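Local coordinates for putative TetR-family transcriptional regulator (Syntrophomonas wolfei subsp. wolfei, PDB 3LWJ), which probably binds DNA through an N-terminal helix-turn-helix domain and regulates transcription, as in other members of the TetR family, at residues A[16-21]-A[51-56]; A[33-38]-A[47-52]; A[111-114]-A[119-122]. All blocks are in the same frame, centred on the assembly; numbering follows the deposited sequence.

In the fold
From the N terminus, helix 10-28 leads through a short loop into helix 35-42 and then helix 46-52, the pair that carries the predicted helix-turn-helix. Contact 2 closes the short loop between these two, joining 33-38 to 47-52. Contact 1 spans a longer excursion, from 16-21 to 51-56, so the loop of contact 2 falls within it and both end on the same stretch, sharing N51 and Y52. Their centres lie about 6 Å apart, and I17 touches F49 between them. Contact 3 follows later in the chain, at the turn from helix 104-113 into helix 118-144; its centre is about 17 Å from that of contact 1, and the two do not touch.

Contact 1 of 3, residues A[16-21]-A[51-56]; sequences KILTCS and NYFVDK
The far end of the F53 ring rests against I17 and L18 of helix 10-28, both coming up obliquely, and this is the tight part of the contact. CG2 of I17 comes to 3.7 Å from CE2 of F53, and the isoleucine lies alongside the ring, the two side chains running in opposite directions. L18 crosses the phenylalanine at about a right angle, its CD2 methyl 3.6 Å from CZ of F53. A branched isoleucine suits this place: with CG1 anti to the carbonyl carbon (chi1 -60°), CG2 is left for F53 while CD1 reaches on to Y52. I59 and N62 of helix 56-79 also touch F53, so the ring is buried between helix 10-28 and helix 56-79. Toward Y52 the packing is looser. CD1 of I17 is 4.0 Å from CD2 of Y52, whose partly exposed ring also lies against N10, R13 and R14. CB of Y52 sits over one face of F53, offset toward its rim. No hydrogen bond joins the segments; S21 OG bonds to I17 O at 2.7 Å within its own helix. Between 16-21 and 51-56 the hold is apolar, resting on shape fit and burial, not directed bonds.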
loop_
_atom_site.group_PDB
_atom_site.type_symbol
_atom_site.label_atom_id
_atom_site.label_comp_id
_atom_site.label_asym_id
_atom_site.label_seq_id
_atom_site.Cartn_x
_atom_site.Cartn_y
_atom_site.Cartn_z
ATOM N N LYS A 16 -25.800 14.182 5.693
ATOM C CA LYS A 16 -25.378 15.517 5.313
ATOM C C LYS A 16 -24.011 15.801 5.924
ATOM O O LYS A 16 -23.154 16.369 5.256
ATOM C CB LYS A 16 -26.376 16.596 5.747
ATOM C CG LYS A 16 -26.163 17.898 4.966
ATOM C CD LYS A 16 -26.960 19.070 5.500
ATOM C CE LYS A 16 -26.707 20.310 4.639
ATOM N NZ LYS A 16 -27.054 21.574 5.344
ATOM N N ILE A 17 -23.812 15.423 7.190
ATOM C CA ILE A 17 -22.542 15.735 7.888
ATOM C C ILE A 17 -21.371 14.986 7.202
ATOM O O ILE A 17 -20.308 15.564 6.984
ATOM C CB ILE A 17 -22.594 15.447 9.420
ATOM C CG1 ILE A 17 -23.686 16.271 10.118
ATOM C CG2 ILE A 17 -21.272 15.784 10.082
ATOM C CD1 ILE A 17 -24.105 15.699 11.487
ATOM N N LEU A 18 -21.604 13.724 6.835
ATOM C CA LEU A 18 -20.607 12.902 6.132
ATOM C C LEU A 18 -20.243 13.445 4.742
ATOM O O LEU A 18 -19.069 13.492 4.396
ATOM C CB LEU A 18 -21.070 11.440 6.041
ATOM C CG LEU A 18 -21.304 10.712 7.374
ATOM C CD1 LEU A 18 -21.838 9.303 7.133
ATOM C CD2 LEU A 18 -20.040 10.678 8.254
ATOM N N THR A 19 -21.225 13.870 3.949
ATOM C CA THR A 19 -20.927 14.400 2.605
ATOM C C THR A 19 -20.106 15.683 2.712
ATOM O O THR A 19 -19.064 15.820 2.040
ATOM C CB THR A 19 -22.203 14.680 1.763
ATOM O OG1 THR A 19 -23.144 13.620 1.952
ATOM C CG2 THR A 19 -21.852 14.777 0.275
ATOM N N CYS A 20 -20.559 16.599 3.573
ATOM C CA CYS A 20 -19.839 17.867 3.817
ATOM C C CYS A 20 -18.407 17.660 4.330
ATOM O O CYS A 20 -17.494 18.396 3.954
ATOM C CB CYS A 20 -20.592 18.753 4.825
ATOM S SG CYS A 20 -22.199 19.349 4.256
ATOM N N SER A 21 -18.240 16.678 5.210
ATOM C CA SER A 21 -16.936 16.355 5.784
ATOM C C SER A 21 -15.995 15.848 4.686
ATOM O O SER A 21 -14.841 16.276 4.577
ATOM C CB SER A 21 -17.078 15.287 6.895
ATOM O OG SER A 21 -17.805 15.766 8.005
ATOM N N ASN A 51 -24.725 14.688 18.813
ATOM C CA ASN A 51 -25.579 13.507 18.927
ATOM C C ASN A 51 -25.053 12.386 18.047
ATOM O O ASN A 51 -25.315 11.224 18.332
ATOM C CB ASN A 51 -27.046 13.818 18.558
ATOM C CG ASN A 51 -27.757 14.674 19.604
ATOM O OD1 ASN A 51 -27.380 14.695 20.778
ATOM N ND2 ASN A 51 -28.810 15.370 19.179
ATOM N N TYR A 52 -24.305 12.746 16.995
ATOM C CA TYR A 52 -23.733 11.785 16.025
ATOM C C TYR A 52 -22.206 11.548 16.171
ATOM O O TYR A 52 -21.740 10.398 16.097
ATOM C CB TYR A 52 -24.024 12.244 14.575
ATOM C CG TYR A 52 -25.489 12.496 14.269
ATOM C CD1 TYR A 52 -26.327 11.467 13.821
ATOM C CD2 TYR A 52 -26.035 13.769 14.429
ATOM C CE1 TYR A 52 -27.672 11.706 13.551
ATOM C CE2 TYR A 52 -27.369 14.019 14.169
ATOM C CZ TYR A 52 -28.183 12.990 13.732
ATOM O OH TYR A 52 -29.497 13.269 13.469
ATOM N N PHE A 53 -21.441 12.635 16.351
ATOM C CA PHE A 53 -19.967 12.579 16.311
ATOM C C PHE A 53 -19.309 13.444 17.389
ATOM O O PHE A 53 -19.777 14.552 17.702
ATOM C CB PHE A 53 -19.434 13.017 14.934
ATOM C CG PHE A 53 -20.132 12.357 13.767
ATOM C CD1 PHE A 53 -19.970 10.999 13.525
ATOM C CD2 PHE A 53 -20.945 13.098 12.912
ATOM C CE1 PHE A 53 -20.609 10.399 12.444
ATOM C CE2 PHE A 53 -21.598 12.501 11.837
ATOM C CZ PHE A 53 -21.425 11.148 11.596
ATOM N N VAL A 54 -18.198 12.934 17.922
ATOM C CA VAL A 54 -17.467 13.640 18.973
ATOM C C VAL A 54 -16.301 14.455 18.371
ATOM O O VAL A 54 -15.915 15.496 18.924
ATOM C CB VAL A 54 -16.972 12.678 20.101
ATOM C CG1 VAL A 54 -16.705 13.460 21.380
ATOM C CG2 VAL A 54 -17.999 11.576 20.389
ATOM N N ASP A 55 -15.777 14.017 17.221
ATOM C CA ASP A 55 -14.652 14.685 16.520
ATOM C C ASP A 55 -14.481 14.206 15.038
ATOM O O ASP A 55 -15.336 13.478 14.540
ATOM C CB ASP A 55 -13.343 14.545 17.339
ATOM C CG ASP A 55 -12.747 13.161 17.314
ATOM O OD1 ASP A 55 -13.122 12.317 16.472
ATOM O OD2 ASP A 55 -11.830 12.920 18.138
ATOM N N LYS A 56 -13.412 14.620 14.343
ATOM C CA LYS A 56 -13.180 14.194 12.936
ATOM C C LYS A 56 -12.975 12.683 12.772
ATOM O O LYS A 56 -13.383 12.085 11.766
ATOM C CB LYS A 56 -11.961 14.873 12.317
ATOM C CG LYS A 56 -12.158 16.248 11.771
ATOM C CD LYS A 56 -10.898 16.690 11.019
ATOM C CE LYS A 56 -9.705 16.910 11.957
ATOM N NZ LYS A 56 -8.492 17.424 11.295
#

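Contact 2 of 3, residues A[33-38]-A[47-52]; sequences TSIRDI and GTFYNY
F49 reaches from helix 46-52 to the start of helix 35-42, where two isoleucines meet its ring. Methyl branches make the apolar contacts. I35 crosses F49 at about a right angle and, in one of two conformers, brings CG2 to 3.4 Å from CE2 of F49. I38, one turn on, presents CG2 4.1 Å from CE1 of F49. With CG turned anti to the backbone N (chi1 177°), the phenylalanine stretches between the helices. I17 and I59, from helices 10-28 and 56-79, also touch it; an alanine here would probably leave I35 and I38 without their aromatic partner and open a gap. Helices 35-42 and 46-52 are those of the predicted helix-turn-helix, and F49 packs the second onto the first. CD2 of F49 lies over the centre of one face of the Y50 ring, 4.2 Å above the plane. Polar bonds lie within 33-38, where S34 and D37 form a capping box: D37 N donates to S34 OG at 3.1 Å, and S34 N returns a nearly straight bond (178°) to D37 OD2 from above the carboxylate plane. Serine suits the N-cap because its short hydroxyl reaches D37 N, aspartate because its carboxylate reaches back; K28 adds a salt bridge to D37 OD2.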
loop_
_atom_site.group_PDB
_atom_site.type_symbol
_atom_site.label_atom_id
_atom_site.label_comp_id
_atom_site.label_asym_id
_atom_site.label_seq_id
_atom_site.Cartn_x
_atom_site.Cartn_y
_atom_site.Cartn_z
ATOM N N THR A 33 -8.848 20.521 8.084
ATOM C CA THR A 33 -10.299 20.670 8.351
ATOM C C THR A 33 -10.613 20.555 9.858
ATOM O O THR A 33 -10.205 19.585 10.498
ATOM C CB THR A 33 -11.121 19.601 7.633
ATOM O OG1 THR A 33 -10.816 19.630 6.240
ATOM C CG2 THR A 33 -12.659 19.805 7.865
ATOM N N SER A 34 -11.351 21.522 10.412
ATOM C CA SER A 34 -11.834 21.420 11.805
ATOM C C SER A 34 -13.322 21.010 11.941
ATOM O O SER A 34 -14.116 21.147 10.989
ATOM C CB SER A 34 -11.648 22.754 12.512
ATOM O OG SER A 34 -12.487 23.741 11.933
ATOM N N ILE A 35 -13.689 20.545 13.146
ATOM C CA ILE A 35 -15.084 20.224 13.455
ATOM C C ILE A 35 -15.925 21.480 13.235
ATOM O O ILE A 35 -17.056 21.378 12.783
ATOM C CB ILE A 35 -15.280 19.724 14.920
ATOM C CG1 ILE A 35 -14.510 18.430 15.164
ATOM C CG2 ILE A 35 -16.754 19.461 15.215
ATOM C CD1 ILE A 35 -13.905 18.357 16.546
ATOM N N ARG A 36 -15.345 22.648 13.548
ATOM C CA ARG A 36 -15.957 23.966 13.290
ATOM C C ARG A 36 -16.378 24.159 11.827
ATOM O O ARG A 36 -17.512 24.555 11.561
ATOM C CB ARG A 36 -14.999 25.092 13.700
ATOM N N ASP A 37 -15.455 23.898 10.893
ATOM C CA ASP A 37 -15.698 24.018 9.440
ATOM C C ASP A 37 -16.836 23.118 9.005
ATOM O O ASP A 37 -17.708 23.525 8.237
ATOM C CB ASP A 37 -14.454 23.604 8.617
ATOM C CG ASP A 37 -13.199 24.410 8.970
ATOM O OD1 ASP A 37 -13.354 25.544 9.496
ATOM O OD2 ASP A 37 -12.064 23.905 8.724
ATOM N N ILE A 38 -16.796 21.875 9.485
ATOM C CA ILE A 38 -17.808 20.883 9.161
ATOM C C ILE A 38 -19.173 21.262 9.721
ATOM O O ILE A 38 -20.154 21.223 8.982
ATOM C CB ILE A 38 -17.434 19.497 9.699
ATOM C CG1 ILE A 38 -16.121 19.014 9.057
ATOM C CG2 ILE A 38 -18.611 18.531 9.460
ATOM C CD1 ILE A 38 -15.513 17.727 9.705
ATOM N N GLY A 47 -24.743 21.419 18.893
ATOM C CA GLY A 47 -25.417 20.432 19.755
ATOM C C GLY A 47 -25.917 19.156 19.072
ATOM O O GLY A 47 -25.732 18.062 19.611
ATOM N N THR A 48 -26.557 19.286 17.903
ATOM C CA THR A 48 -27.030 18.118 17.121
ATOM C C THR A 48 -25.871 17.313 16.522
ATOM O O THR A 48 -25.897 16.076 16.509
ATOM C CB THR A 48 -27.932 18.525 15.938
ATOM O OG1 THR A 48 -28.917 19.463 16.384
ATOM C CG2 THR A 48 -28.614 17.297 15.340
ATOM N N PHE A 49 -24.879 18.024 15.994
ATOM C CA PHE A 49 -23.657 17.383 15.507
ATOM C C PHE A 49 -23.131 16.345 16.519
ATOM O O PHE A 49 -22.777 15.220 16.139
ATOM C CB PHE A 49 -22.572 18.431 15.226
ATOM C CG PHE A 49 -21.269 17.838 14.780
ATOM C CD1 PHE A 49 -21.043 17.574 13.438
ATOM C CD2 PHE A 49 -20.277 17.526 15.709
ATOM C CE1 PHE A 49 -19.846 17.015 13.021
ATOM C CE2 PHE A 49 -19.063 16.960 15.301
ATOM C CZ PHE A 49 -18.849 16.703 13.952
ATOM N N TYR A 50 -23.092 16.733 17.797
ATOM C CA TYR A 50 -22.567 15.871 18.865
ATOM C C TYR A 50 -23.468 14.683 19.265
ATOM O O TYR A 50 -23.014 13.772 19.976
ATOM C CB TYR A 50 -22.222 16.703 20.099
ATOM C CG TYR A 50 -20.945 17.502 19.964
ATOM C CD1 TYR A 50 -19.707 16.864 19.893
ATOM C CD2 TYR A 50 -20.972 18.896 19.943
ATOM C CE1 TYR A 50 -18.537 17.595 19.781
ATOM C CE2 TYR A 50 -19.806 19.632 19.839
ATOM C CZ TYR A 50 -18.596 18.978 19.758
ATOM O OH TYR A 50 -17.443 19.712 19.654
ATOM N N ASN A 51 -24.725 14.688 18.813
ATOM C CA ASN A 51 -25.579 13.507 18.927
ATOM C C ASN A 51 -25.053 12.386 18.047
ATOM O O ASN A 51 -25.315 11.224 18.332
ATOM C CB ASN A 51 -27.046 13.818 18.558
ATOM C CG ASN A 51 -27.757 14.674 19.604
ATOM O OD1 ASN A 51 -27.380 14.695 20.778
ATOM N ND2 ASN A 51 -28.810 15.370 19.179
ATOM N N TYR A 52 -24.305 12.746 16.995
ATOM C CA TYR A 52 -23.733 11.785 16.025
ATOM C C TYR A 52 -22.206 11.548 16.171
ATOM O O TYR A 52 -21.740 10.398 16.097
ATOM C CB TYR A 52 -24.024 12.244 14.575
ATOM C CG TYR A 52 -25.489 12.496 14.269
ATOM C CD1 TYR A 52 -26.327 11.467 13.821
ATOM C CD2 TYR A 52 -26.035 13.769 14.429
ATOM C CE1 TYR A 52 -27.672 11.706 13.551
ATOM C CE2 TYR A 52 -27.369 14.019 14.169
ATOM C CZ TYR A 52 -28.183 12.990 13.732
ATOM O OH TYR A 52 -29.497 13.269 13.469
#

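Contact 3 of 3, residues A[111-114]-A[119-122]; sequences SRVA and PIDQ
The turn between helix 104-113 and helix 118-144, in the all-helical C-terminal domain that in TetR-family proteins usually carries the dimer interface, brings V113 onto I120 and A114 beside D121. Across it the valine and isoleucine cross at about a right angle, CG2 of V113 lying 3.6 Å from CG2 of I120. Two beta-branched residues suit this place because each keeps a methyl close to its backbone, where it can meet the facing helix. In I120, CG1 stands anti to the carbonyl carbon (chi1 -79°), which puts CG2 anti to the backbone N, against V113, while the far end of the side chain leads away. I120 touches Y30, Y31, E57 and L60, and V113 also touches Y30, which sets this turn against helix 56-79 and the loop after helix 10-28. At the next step the backbone of A114, its methyl pointing away, runs past D121, whose OD1 is 3.7 Å from C of A114. D121 packs on L174 of the second subunit, so the buried carboxylate joins the turn to the dimer partner. Its OD1 accepts from G115 N, in the turn itself, and is also hydrogen-bonded to Y169 OH of the second subunit.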
loop_
_atom_site.group_PDB
_atom_site.type_symbol
_atom_site.label_atom_id
_atom_site.label_comp_id
_atom_site.label_asym_id
_atom_site.label_seq_id
_atom_site.Cartn_x
_atom_site.Cartn_y
_atom_site.Cartn_z
ATOM N N SER A 111 -6.562 6.825 0.374
ATOM C CA SER A 111 -5.276 6.629 -0.306
ATOM C C SER A 111 -4.251 7.675 0.049
ATOM O O SER A 111 -3.082 7.530 -0.298
ATOM C CB SER A 111 -5.465 6.655 -1.833
ATOM O OG SER A 111 -6.347 5.631 -2.258
ATOM N N ARG A 112 -4.682 8.736 0.706
ATOM C CA ARG A 112 -3.774 9.823 1.064
ATOM C C ARG A 112 -3.384 9.846 2.550
ATOM O O ARG A 112 -2.286 10.245 2.869
ATOM C CB ARG A 112 -4.379 11.170 0.689
ATOM C CG ARG A 112 -4.449 11.422 -0.808
ATOM C CD ARG A 112 -4.864 12.876 -1.078
ATOM N NE ARG A 112 -4.741 13.195 -2.501
ATOM C CZ ARG A 112 -3.586 13.447 -3.113
ATOM N NH1 ARG A 112 -2.440 13.423 -2.429
ATOM N NH2 ARG A 112 -3.570 13.716 -4.417
ATOM N N VAL A 113 -4.280 9.432 3.443
ATOM C CA VAL A 113 -4.031 9.616 4.869
ATOM C C VAL A 113 -3.376 8.416 5.582
ATOM O O VAL A 113 -3.042 8.524 6.758
ATOM C CB VAL A 113 -5.306 10.031 5.627
ATOM C CG1 VAL A 113 -5.925 11.316 4.996
ATOM C CG2 VAL A 113 -6.281 8.853 5.761
ATOM N N ALA A 114 -3.189 7.297 4.884
ATOM C CA ALA A 114 -2.494 6.124 5.451
ATOM C C ALA A 114 -1.099 6.461 5.939
ATOM O O ALA A 114 -0.357 7.112 5.221
ATOM C CB ALA A 114 -2.434 5.002 4.418
ATOM N N PRO A 119 -3.855 8.022 15.406
ATOM C CA PRO A 119 -5.329 7.917 15.473
ATOM C C PRO A 119 -5.993 7.612 14.128
ATOM O O PRO A 119 -6.996 6.906 14.078
ATOM C CB PRO A 119 -5.759 9.297 15.985
ATOM C CG PRO A 119 -4.639 9.726 16.821
ATOM C CD PRO A 119 -3.385 9.257 16.062
ATOM N N ILE A 120 -5.450 8.167 13.053
ATOM C CA ILE A 120 -6.036 7.959 11.704
ATOM C C ILE A 120 -5.687 6.557 11.225
ATOM O O ILE A 120 -6.553 5.840 10.708
ATOM C CB ILE A 120 -5.603 9.068 10.747
ATOM C CG1 ILE A 120 -6.452 10.323 11.025
ATOM C CG2 ILE A 120 -5.776 8.643 9.286
ATOM C CD1 ILE A 120 -6.284 10.965 12.402
ATOM N N ASP A 121 -4.447 6.131 11.475
ATOM C CA ASP A 121 -4.084 4.731 11.212
ATOM C C ASP A 121 -4.936 3.722 12.004
ATOM O O ASP A 121 -5.326 2.684 11.459
ATOM C CB ASP A 121 -2.595 4.514 11.409
ATOM C CG ASP A 121 -1.780 5.030 10.228
ATOM O OD1 ASP A 121 -2.169 4.760 9.057
ATOM O OD2 ASP A 121 -0.738 5.674 10.470
ATOM N N GLN A 122 -5.285 4.031 13.255
ATOM C CA GLN A 122 -6.220 3.195 14.029
ATOM C C GLN A 122 -7.556 3.087 13.264
ATOM O O GLN A 122 -8.149 2.037 13.205
ATOM C CB GLN A 122 -6.450 3.750 15.466
ATOM C CG GLN A 122 -5.278 3.538 16.494
ATOM C CD GLN A 122 -5.412 4.338 17.829
ATOM O OE1 GLN A 122 -4.568 4.204 18.725
ATOM N NE2 GLN A 122 -6.471 5.151 17.958
#